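LbaCas13a H328A (C2c2) (Lachnospiraceae bacterium NK4A179, PDB 5WLH) is a CRISPR nuclease that binds a guide RNA and targets RNA, the engineered variant here being bound to its precursor guide. Local coordinates at residues R273-E278 against D397-M402; K281-D286 against M402-R407. One frame throughout, in Å; residues are numbered along the deposited sequence.

How the interactions relate
From the N terminus, helix 268-287 supplies residues 273-278 and then 281-286. The chain next runs through helices 292-311, 327-335 and 357-388 before it enters helix 398-417, which supplies 397-402 and then 402-407. Interaction 1 closes a loop of 118 residues and interaction 2 one of 115. Both loops are largely helical and hold no strand. The segments alternate along the chain, so the two closures cross. Their centres lie about 6 Å apart and they share Met-402. A probable hydrogen bond from His-406 to Glu-276 joins them, and Leu-400 packs on Phe-283. Together they join the same two helices, one contact beside the guide RNA and the other in the buried interior.

Interaction 1 of 2, residues R273-E278 against D397-M402; sequences RSAEKE and DKMLNM. With nucleotides of chain B.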
# COMPACT_ATOMS: atom_id res chain seq x y z
N ARG A 273 24.70 5.24 23.84
CA ARG A 273 23.53 5.36 22.98
C ARG A 273 22.25 5.10 23.77
O ARG A 273 21.27 5.84 23.63
CB ARG A 273 23.65 4.38 21.81
CG ARG A 273 22.73 4.67 20.63
CD ARG A 273 23.01 3.66 19.49
NE ARG A 273 24.46 3.47 19.36
CZ ARG A 273 25.09 2.31 19.50
NH1 ARG A 273 24.41 1.18 19.73
NH2 ARG A 273 26.41 2.27 19.41
N SER A 274 22.26 4.07 24.61
CA SER A 274 21.10 3.79 25.46
C SER A 274 20.80 4.96 26.39
O SER A 274 19.63 5.29 26.63
CB SER A 274 21.33 2.52 26.27
OG SER A 274 21.16 1.38 25.44
N ALA A 275 21.84 5.60 26.93
CA ALA A 275 21.61 6.72 27.84
C ALA A 275 21.00 7.91 27.11
O ALA A 275 20.13 8.61 27.66
CB ALA A 275 22.92 7.12 28.52
N GLU A 276 21.42 8.15 25.86
CA GLU A 276 20.80 9.21 25.08
C GLU A 276 19.34 8.88 24.83
O GLU A 276 18.48 9.77 24.88
CB GLU A 276 21.55 9.40 23.76
CG GLU A 276 22.94 10.03 23.97
CD GLU A 276 23.68 10.26 22.66
OE1 GLU A 276 23.01 10.38 21.61
OE2 GLU A 276 24.93 10.32 22.69
N LYS A 277 19.05 7.61 24.53
CA LYS A 277 17.67 7.19 24.28
C LYS A 277 16.81 7.35 25.53
O LYS A 277 15.67 7.85 25.46
CB LYS A 277 17.68 5.73 23.82
CG LYS A 277 16.31 5.18 23.46
CD LYS A 277 15.73 5.92 22.27
CE LYS A 277 14.85 4.99 21.43
NZ LYS A 277 15.61 3.92 20.73
N GLU A 278 17.33 6.94 26.68
CA GLU A 278 16.61 7.17 27.93
C GLU A 278 16.34 8.66 28.14
O GLU A 278 15.30 9.04 28.67
CB GLU A 278 17.40 6.60 29.11
CG GLU A 278 17.44 5.08 29.20
CD GLU A 278 16.16 4.45 29.75
OE1 GLU A 278 15.19 5.17 30.05
OE2 GLU A 278 16.14 3.21 29.90
N ASP A 397 19.76 18.29 30.40
CA ASP A 397 20.27 16.93 30.33
C ASP A 397 21.22 16.85 29.14
O ASP A 397 20.79 16.92 27.98
CB ASP A 397 19.12 15.94 30.19
CG ASP A 397 19.56 14.51 30.38
OD1 ASP A 397 20.76 14.20 30.21
OD2 ASP A 397 18.69 13.67 30.70
N LYS A 398 22.52 16.70 29.43
CA LYS A 398 23.53 16.61 28.38
C LYS A 398 23.23 15.48 27.42
O LYS A 398 23.47 15.60 26.21
CB LYS A 398 24.91 16.41 28.99
CG LYS A 398 25.29 17.45 30.04
CD LYS A 398 26.63 18.10 29.75
CE LYS A 398 26.71 19.52 30.32
NZ LYS A 398 25.86 20.50 29.57
N MET A 399 22.72 14.35 27.93
CA MET A 399 22.47 13.21 27.06
C MET A 399 21.30 13.48 26.11
O MET A 399 21.24 12.89 25.02
CB MET A 399 22.22 11.96 27.88
CG MET A 399 23.49 11.42 28.57
SD MET A 399 24.98 11.52 27.54
CE MET A 399 25.20 9.78 27.09
N LEU A 400 20.38 14.37 26.50
CA LEU A 400 19.29 14.74 25.60
C LEU A 400 19.79 15.65 24.48
O LEU A 400 19.38 15.51 23.33
CB LEU A 400 18.16 15.41 26.37
CG LEU A 400 16.96 15.83 25.52
CD1 LEU A 400 16.38 14.61 24.80
CD2 LEU A 400 15.89 16.50 26.38
N ASN A 401 20.68 16.60 24.79
CA ASN A 401 21.28 17.40 23.74
C ASN A 401 22.04 16.52 22.75
O ASN A 401 21.99 16.74 21.54
CB ASN A 401 22.21 18.45 24.34
CG ASN A 401 21.47 19.45 25.21
OD1 ASN A 401 20.37 19.90 24.87
ND2 ASN A 401 22.07 19.80 26.35
N MET A 402 22.76 15.52 23.27
CA MET A 402 23.50 14.62 22.40
C MET A 402 22.56 13.74 21.59
O MET A 402 22.83 13.46 20.42
CB MET A 402 24.45 13.75 23.22
CG MET A 402 25.69 14.48 23.76
SD MET A 402 26.66 15.24 22.45
CE MET A 402 27.14 13.80 21.54
P A B 14 27.56 -1.54 19.23
OP1 A B 14 28.58 -2.23 20.06
OP2 A B 14 26.68 -0.55 19.89
O5' A B 14 28.25 -0.81 18.00
C5' A B 14 29.20 -1.50 17.20
C4' A B 14 29.63 -0.64 16.04
O4' A B 14 28.49 -0.30 15.24
C3' A B 14 30.25 0.69 16.41
O3' A B 14 31.63 0.56 16.68
C2' A B 14 30.00 1.53 15.16
O2' A B 14 30.95 1.18 14.16
C1' A B 14 28.65 0.99 14.70
N9 A B 14 27.50 1.82 15.13
C8 A B 14 26.63 1.55 16.15
N7 A B 14 25.71 2.46 16.25
C5 A B 14 25.97 3.36 15.24
C6 A B 14 25.33 4.53 14.83
N6 A B 14 24.23 5.02 15.43
N1 A B 14 25.85 5.19 13.78
C2 A B 14 26.94 4.71 13.17
N3 A B 14 27.63 3.61 13.47
C4 A B 14 27.08 2.97 14.53
P G B 15 32.29 1.33 17.92
OP1 G B 15 33.70 0.84 17.93
OP2 G B 15 31.45 1.18 19.14
O5' G B 15 32.26 2.85 17.48
C5' G B 15 33.00 3.27 16.35
C4' G B 15 32.53 4.60 15.84
O4' G B 15 31.14 4.51 15.43
C3' G B 15 32.55 5.74 16.84
O3' G B 15 33.84 6.30 16.95
C2' G B 15 31.52 6.70 16.25
O2' G B 15 32.10 7.42 15.17
C1' G B 15 30.49 5.73 15.68
N9 G B 15 29.38 5.50 16.63
C8 G B 15 29.37 4.59 17.67
N7 G B 15 28.26 4.62 18.36
C5 G B 15 27.51 5.61 17.75
C6 G B 15 26.22 6.08 18.07
O6 G B 15 25.48 5.70 18.98
N1 G B 15 25.81 7.10 17.21
C2 G B 15 26.56 7.58 16.16
N2 G B 15 26.00 8.56 15.44
N3 G B 15 27.77 7.14 15.85
C4 G B 15 28.18 6.17 16.68
P A B 13 21.96 -1.37 19.86
OP1 A B 13 22.38 -1.69 21.24
OP2 A B 13 21.71 0.05 19.49
O5' A B 13 23.07 -1.82 18.82
C5' A B 13 23.57 -3.16 18.81
C4' A B 13 24.54 -3.35 17.67
O4' A B 13 23.87 -3.13 16.41
C3' A B 13 25.69 -2.36 17.64
O3' A B 13 26.74 -2.71 18.53
C2' A B 13 26.09 -2.38 16.17
O2' A B 13 26.82 -3.56 15.88
C1' A B 13 24.73 -2.48 15.50
N9 A B 13 24.16 -1.16 15.18
C8 A B 13 23.12 -0.49 15.79
N7 A B 13 22.83 0.66 15.22
C5 A B 13 23.75 0.75 14.17
C6 A B 13 23.98 1.74 13.19
N6 A B 13 23.27 2.87 13.08
N1 A B 13 24.98 1.51 12.32
C2 A B 13 25.69 0.38 12.40
N3 A B 13 25.56 -0.63 13.27
C4 A B 13 24.56 -0.36 14.13
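The OP2 oxygen of A14 of chain B is gripped by both terminal nitrogens of Arg-273, with NH1 and NH2 each 2.9 Å from it. Arg-273 NH1 also reaches OP2 of A13 of chain B at 2.9 Å, so one nitrogen bridges two successive phosphates. NH2 turns its other N-H to the guanine of G15 of chain B. Arg-273 NH2 meets N7 of G15 of chain B at 3.2 Å in a nearly straight bond (164°). NE points at O6 of the same base, but that contact is so short that its exact length is doubtful. NH2, and probably NE, thus address the Hoogsteen edge of the guanine, a common arginine-guanine arrangement. N7 of A14 of chain B lies over one guanidinium face, offset toward its rim. The bend at chi3 (-42°) swings NE toward the guanine O6. With a leucine here, the two phosphate oxygens and the guanine N7 would probably lose these donors and the two phosphates one positive partner.

Arg-273 leaves helix 268-287 on the RNA side. Elsewhere the helix packs on the start of helix 398-417, probably within the helical domain that holds the guide RNA. The short axes cross at -99° and come within 7.9 Å. Asp-397 caps the second helix by accepting from Met-399 N, which meets OD1 from above the carboxylate plane. The bent Met-399 chain sets its CE against Ala-275 CB at 3.8 Å and beside Glu-276 CG, crossing the glutamate at about a right angle. Glu-276 extends beyond CG and lays OE2 3.5 Å from Met-402 CB. Glu-276 OE1 is 3.3 Å from Met-402 O, but both are acceptors and no bond forms. OE1 is instead satisfied by His-406 ND1.

Interaction 2 of 2, residues K281-D286 against M402-R407; sequences KKFLSD and MFFIHR. With nucleotides of chain B.
Phe-404 drives the edge of its ring into the face of Phe-283. Its CZ sits over the centre of the Phe-283 ring, and the nearest pair is Phe-404 CZ to Phe-283 CE2 at 4.1 Å. The ring centroids are 5.3 Å apart and the planes stand at 85°, a T-shaped stack. Phe-283 holds CG anti to its nitrogen (chi1 175°), which presents the ring broadside to the other helix. In Phe-404, CG lies instead anti to the carbonyl carbon, and the ring meets its partner end-on. No hydrogen bond joins the two segments, so this buried aromatic pair carries the contact.

The next shell is mostly apolar. Phe-280 and Tyr-287 meet the Phe-283 ring at shallow angles, and Ile-444 of helix 429-458 packs on it. Met-302 and Leu-305 of helix 292-311 pack on Phe-404.

The RNA side of helix 398-417 differs in character. His-406 places one ring face by the guanine of G15 of chain B, offset toward the rim, with CD2 3.3 Å from N2. Arg-407 forms a salt bridge with an RNA phosphate.

The arrangement is that of two helices packed through a T-shaped aromatic pair in an apolar core, with guide-RNA contacts on the flank of helix 398-417, consistent with the crRNA-binding helical region of Cas13a.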
# COMPACT_ATOMS: atom_id res chain seq x y z
N LYS A 281 13.40 9.47 26.00
CA LYS A 281 12.21 8.94 26.67
C LYS A 281 11.71 9.90 27.74
O LYS A 281 10.49 10.12 27.88
CB LYS A 281 12.54 7.57 27.28
CG LYS A 281 11.41 6.96 28.06
CD LYS A 281 11.40 5.46 27.81
CE LYS A 281 12.29 4.74 28.77
NZ LYS A 281 11.74 4.84 30.14
N LYS A 282 12.63 10.51 28.48
CA LYS A 282 12.23 11.49 29.48
C LYS A 282 11.68 12.74 28.81
O LYS A 282 10.71 13.32 29.30
CB LYS A 282 13.41 11.83 30.40
CG LYS A 282 13.06 12.96 31.38
CD LYS A 282 14.02 13.01 32.56
CE LYS A 282 13.76 14.25 33.41
NZ LYS A 282 14.49 15.43 32.88
N PHE A 283 12.28 13.16 27.69
CA PHE A 283 11.72 14.27 26.92
C PHE A 283 10.26 14.00 26.57
O PHE A 283 9.41 14.90 26.68
CB PHE A 283 12.54 14.51 25.65
CG PHE A 283 11.97 15.55 24.73
CD1 PHE A 283 11.06 15.20 23.73
CD2 PHE A 283 12.36 16.86 24.82
CE1 PHE A 283 10.54 16.15 22.88
CE2 PHE A 283 11.85 17.82 23.97
CZ PHE A 283 10.93 17.47 23.00
N LEU A 284 9.96 12.80 26.07
CA LEU A 284 8.59 12.51 25.65
C LEU A 284 7.63 12.59 26.83
O LEU A 284 6.49 13.06 26.69
CB LEU A 284 8.50 11.13 25.02
CG LEU A 284 9.07 10.99 23.62
CD1 LEU A 284 8.95 9.51 23.23
CD2 LEU A 284 8.35 11.90 22.61
N SER A 285 8.08 12.14 28.00
CA SER A 285 7.28 12.25 29.21
C SER A 285 7.06 13.71 29.60
O SER A 285 5.92 14.14 29.85
CB SER A 285 7.96 11.47 30.34
OG SER A 285 7.19 11.51 31.53
N ASP A 286 8.14 14.49 29.66
CA ASP A 286 8.04 15.89 30.07
C ASP A 286 7.27 16.73 29.08
O ASP A 286 6.58 17.69 29.47
CB ASP A 286 9.45 16.48 30.24
CG ASP A 286 10.16 15.90 31.43
OD1 ASP A 286 9.47 15.36 32.32
OD2 ASP A 286 11.40 15.98 31.47
N MET A 402 22.76 15.52 23.27
CA MET A 402 23.50 14.62 22.40
C MET A 402 22.56 13.74 21.59
O MET A 402 22.83 13.46 20.42
CB MET A 402 24.45 13.75 23.22
CG MET A 402 25.69 14.48 23.76
SD MET A 402 26.66 15.24 22.45
CE MET A 402 27.14 13.80 21.54
N PHE A 403 21.45 13.29 22.20
CA PHE A 403 20.48 12.54 21.41
C PHE A 403 20.02 13.35 20.21
O PHE A 403 19.96 12.84 19.09
CB PHE A 403 19.27 12.14 22.27
CG PHE A 403 18.27 11.31 21.52
CD1 PHE A 403 18.47 9.95 21.37
CD2 PHE A 403 17.16 11.90 20.91
CE1 PHE A 403 17.56 9.18 20.65
CE2 PHE A 403 16.25 11.14 20.18
CZ PHE A 403 16.45 9.77 20.06
N PHE A 404 19.70 14.61 20.44
CA PHE A 404 19.21 15.45 19.36
C PHE A 404 20.32 15.75 18.35
O PHE A 404 20.08 15.72 17.14
CB PHE A 404 18.63 16.74 19.95
CG PHE A 404 17.20 16.59 20.42
CD1 PHE A 404 16.24 16.02 19.59
CD2 PHE A 404 16.83 16.98 21.70
CE1 PHE A 404 14.93 15.86 20.04
CE2 PHE A 404 15.52 16.85 22.14
CZ PHE A 404 14.57 16.27 21.31
N ILE A 405 21.54 16.02 18.82
CA ILE A 405 22.62 16.27 17.87
C ILE A 405 22.86 15.04 17.00
O ILE A 405 23.11 15.16 15.79
CB ILE A 405 23.90 16.70 18.61
CG1 ILE A 405 23.70 18.11 19.17
CG2 ILE A 405 25.12 16.69 17.66
CD1 ILE A 405 24.67 18.48 20.24
N HIS A 406 22.75 13.84 17.58
CA HIS A 406 22.86 12.62 16.79
C HIS A 406 21.71 12.48 15.80
O HIS A 406 21.92 12.03 14.66
CB HIS A 406 22.91 11.40 17.70
CG HIS A 406 24.29 11.11 18.23
ND1 HIS A 406 24.54 10.89 19.56
CD2 HIS A 406 25.48 11.02 17.60
CE1 HIS A 406 25.84 10.68 19.73
NE2 HIS A 406 26.43 10.74 18.55
N ARG A 407 20.48 12.83 16.21
CA ARG A 407 19.36 12.87 15.26
C ARG A 407 19.64 13.85 14.13
O ARG A 407 19.35 13.55 12.96
CB ARG A 407 18.05 13.28 15.96
CG ARG A 407 17.48 12.29 16.96
CD ARG A 407 17.23 10.92 16.34
NE ARG A 407 16.36 10.97 15.17
CZ ARG A 407 16.18 9.94 14.36
NH1 ARG A 407 16.81 8.79 14.63
NH2 ARG A 407 15.37 10.04 13.32
P G B 15 32.29 1.33 17.92
OP1 G B 15 33.70 0.84 17.93
OP2 G B 15 31.45 1.18 19.14
O5' G B 15 32.26 2.85 17.48
C5' G B 15 33.00 3.27 16.35
C4' G B 15 32.53 4.60 15.84
O4' G B 15 31.14 4.51 15.43
C3' G B 15 32.55 5.74 16.84
O3' G B 15 33.84 6.30 16.95
C2' G B 15 31.52 6.70 16.25
O2' G B 15 32.10 7.42 15.17
C1' G B 15 30.49 5.73 15.68
N9 G B 15 29.38 5.50 16.63
C8 G B 15 29.37 4.59 17.67
N7 G B 15 28.26 4.62 18.36
C5 G B 15 27.51 5.61 17.75
C6 G B 15 26.22 6.08 18.07
O6 G B 15 25.48 5.70 18.98
N1 G B 15 25.81 7.10 17.21
C2 G B 15 26.56 7.58 16.16
N2 G B 15 26.00 8.56 15.44
N3 G B 15 27.77 7.14 15.85
C4 G B 15 28.18 6.17 16.68